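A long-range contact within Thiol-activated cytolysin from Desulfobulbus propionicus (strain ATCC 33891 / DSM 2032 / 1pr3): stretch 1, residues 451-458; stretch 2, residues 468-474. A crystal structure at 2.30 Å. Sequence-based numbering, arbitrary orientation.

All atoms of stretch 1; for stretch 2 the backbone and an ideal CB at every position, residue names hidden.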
# COMPACT_ATOMS: atom_id res chain seq x y z
N LEU A 451 -12.84 2.17 -11.21
CA LEU A 451 -12.71 1.70 -12.58
C LEU A 451 -12.89 0.19 -12.57
O LEU A 451 -12.09 -0.54 -11.97
CB LEU A 451 -11.35 2.07 -13.14
CG LEU A 451 -11.13 1.72 -14.60
CD1 LEU A 451 -12.10 2.44 -15.50
CD2 LEU A 451 -9.69 2.06 -14.96
N VAL A 452 -13.94 -0.28 -13.22
CA VAL A 452 -14.22 -1.71 -13.38
C VAL A 452 -14.16 -1.99 -14.87
O VAL A 452 -14.08 -1.06 -15.69
CB VAL A 452 -15.59 -2.05 -12.77
CG1 VAL A 452 -15.64 -1.61 -11.28
CG2 VAL A 452 -16.69 -1.38 -13.56
N PRO A 453 -14.16 -3.24 -15.29
CA PRO A 453 -13.97 -3.50 -16.73
C PRO A 453 -15.08 -2.95 -17.61
O PRO A 453 -14.80 -2.37 -18.67
CB PRO A 453 -13.85 -5.02 -16.78
CG PRO A 453 -13.18 -5.37 -15.44
CD PRO A 453 -13.87 -4.42 -14.46
N LEU A 454 -16.33 -3.09 -17.19
CA LEU A 454 -17.42 -2.52 -17.97
C LEU A 454 -18.46 -1.92 -17.05
O LEU A 454 -19.06 -2.65 -16.25
CB LEU A 454 -18.07 -3.56 -18.87
CG LEU A 454 -19.19 -2.95 -19.73
CD1 LEU A 454 -18.63 -2.14 -20.89
CD2 LEU A 454 -20.10 -4.04 -20.25
N ARG A 455 -18.68 -0.62 -17.17
CA ARG A 455 -19.74 0.07 -16.45
C ARG A 455 -20.71 0.63 -17.48
O ARG A 455 -20.29 1.31 -18.43
CB ARG A 455 -19.17 1.19 -15.57
CG ARG A 455 -20.22 1.80 -14.67
CD ARG A 455 -19.70 2.83 -13.74
NE ARG A 455 -18.68 2.32 -12.83
CZ ARG A 455 -18.96 1.76 -11.66
NH1 ARG A 455 -20.22 1.60 -11.30
NH2 ARG A 455 -17.98 1.33 -10.88
N THR A 456 -21.99 0.32 -17.32
CA THR A 456 -23.03 0.73 -18.26
C THR A 456 -24.04 1.58 -17.51
O THR A 456 -24.50 1.20 -16.44
CB THR A 456 -23.75 -0.48 -18.85
OG1 THR A 456 -22.81 -1.31 -19.53
CG2 THR A 456 -24.78 -0.06 -19.84
N VAL A 457 -24.37 2.75 -18.05
CA VAL A 457 -25.45 3.55 -17.49
C VAL A 457 -26.48 3.76 -18.58
O VAL A 457 -26.17 4.29 -19.65
CB VAL A 457 -24.97 4.89 -16.90
CG1 VAL A 457 -23.70 4.70 -16.08
CG2 VAL A 457 -24.73 5.91 -17.92
N SER A 458 -27.71 3.29 -18.33
CA SER A 458 -28.81 3.39 -19.28
C SER A 458 -29.85 4.34 -18.72
O SER A 458 -30.24 4.22 -17.56
CB SER A 458 -29.47 2.03 -19.53
OG SER A 458 -28.51 1.06 -19.86
N UNK A 468 -33.28 5.07 -14.69
CA UNK A 468 -31.83 5.05 -14.60
C UNK A 468 -31.41 3.71 -14.08
O UNK A 468 -31.97 3.21 -13.10
CB UNK A 468 -31.30 6.17 -13.71
N UNK A 469 -30.41 3.13 -14.72
CA UNK A 469 -29.85 1.88 -14.24
C UNK A 469 -28.37 1.94 -14.56
O UNK A 469 -27.97 2.38 -15.65
CB UNK A 469 -30.53 0.66 -14.87
N UNK A 470 -27.58 1.56 -13.58
CA UNK A 470 -26.15 1.48 -13.74
C UNK A 470 -25.73 0.05 -13.41
O UNK A 470 -26.25 -0.52 -12.45
CB UNK A 470 -25.43 2.50 -12.86
N UNK A 471 -24.81 -0.50 -14.17
CA UNK A 471 -24.30 -1.85 -13.98
C UNK A 471 -22.79 -1.78 -14.05
O UNK A 471 -22.24 -1.36 -15.09
CB UNK A 471 -24.86 -2.82 -15.02
N UNK A 472 -22.07 -2.19 -12.99
CA UNK A 472 -22.55 -2.69 -11.70
C UNK A 472 -23.13 -1.56 -10.88
O UNK A 472 -22.71 -0.43 -11.07
CB UNK A 472 -21.42 -3.38 -10.93
N UNK A 473 -24.10 -1.84 -10.02
CA UNK A 473 -24.71 -0.79 -9.19
C UNK A 473 -23.86 -0.60 -7.94
O UNK A 473 -24.22 -1.00 -6.83
CB UNK A 473 -26.15 -1.14 -8.82
N UNK A 474 -22.70 0.01 -8.15
CA UNK A 474 -21.77 0.32 -7.07
C UNK A 474 -22.39 1.34 -6.12
O UNK A 474 -23.18 0.97 -5.24
CB UNK A 474 -20.45 0.85 -7.63

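The two stretches run antiparallel, their strand axes 4.7 Å apart at closest approach, and the backbone pairing fixes which way each position of the second strand points.

At position 468 the CA-to-CB bond points sideways, and the ideal CB lies 4.4 Å from Ser458 O. A short side chain would gain little here, whereas a long or aromatic one could reach back toward Val457. The residue is Phe468: with chi1 t its ring returns to that valine, CE2 coming within 4.5 Å of Val457 CB.

Position 469 forms a hydrogen-bonded pair with Ser458, through Ser458 N to the 469 O (2.8 Å) and the 469 N to Ser458 O (3.0 Å). Its CB shares a face with the side chains of Ser458 and Thr456, so small polar or beta-branched residues would suit. Ser469 occupies it; its OG stays 4.0 Å from Ser458 CB, a contact without a hydrogen bond.

Position 470 is the non-hydrogen-bonded partner of Val457, and the CA atoms close to 4.3 Å. The ideal CB is 4.3 Å from Val457 CG1 and turns to the valine's face of the sheet, along which the aliphatic part of Arg455 also extends. Valine, isoleucine, leucine or methionine would all be reasonable. The deposited residue is Met470, present as selenomethionine. Its CG packs 4.0 Å from Val457 CG1, and the extended t, t start to the chain carries CE to 3.6 Å from Arg455 NH1.

At 471 the backbone pairs with Thr456: Thr456 N to the 471 O is 2.8 Å, and the 471 N to Thr456 O is 2.9 Å. The CB joins the face of Thr456, and the extended backbone (-133/121) favours beta-branched residues, threonine or valine among them. Thr471 is found, with chi1 m.

Position 472 follows a cis peptide bond, which strongly suggests proline, and its phi of -72° agrees. Pro472 lies just past the last paired residue; its CD packs 4.0 Å from Val452 CG2, while its CG lies over one face of the Arg455 guanidinium, 4.2 Å from Arg455 NH1.

Position 473 points away, with nothing of stretch 1 within 5.5 Å of its ideal CB, so many residues would serve; it is Ala473.

At 474 the CB points toward stretch 1, and its ideal position is 3.8 Å from Arg455 NH1. An acid is the natural answer, aspartate or glutamate, with asparagine or glutamine as neutral alternatives. Asp474, although poorly ordered, makes a salt bridge at the guanidinium edge, Arg455 NH2 donating to Asp474 OD2 at 2.5 Å.

Stretch 2, residues 468-474: FSMTPAD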
# COMPACT_ATOMS: atom_id res chain seq x y z
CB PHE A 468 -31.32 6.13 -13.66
CG PHE A 468 -29.82 6.16 -13.50
CD1 PHE A 468 -29.18 5.40 -12.54
CD2 PHE A 468 -29.04 7.00 -14.27
CE1 PHE A 468 -27.80 5.47 -12.35
CE2 PHE A 468 -27.66 7.07 -14.10
CZ PHE A 468 -27.05 6.32 -13.14
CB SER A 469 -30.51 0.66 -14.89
OG SER A 469 -29.76 0.23 -16.01
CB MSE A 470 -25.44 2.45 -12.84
CG MSE A 470 -23.95 2.29 -12.95
SE MSE A 470 -23.10 3.72 -12.05
CE MSE A 470 -23.31 3.16 -10.21
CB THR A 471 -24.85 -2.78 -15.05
OG1 THR A 471 -26.29 -2.79 -14.98
CG2 THR A 471 -24.32 -4.12 -14.86
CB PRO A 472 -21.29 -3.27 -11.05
CG PRO A 472 -20.15 -2.58 -11.70
CD PRO A 472 -20.60 -2.28 -13.11
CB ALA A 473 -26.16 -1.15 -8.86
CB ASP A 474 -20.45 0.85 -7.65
CG ASP A 474 -19.67 -0.23 -8.37
OD1 ASP A 474 -20.22 -1.35 -8.53
OD2 ASP A 474 -18.50 0.01 -8.78
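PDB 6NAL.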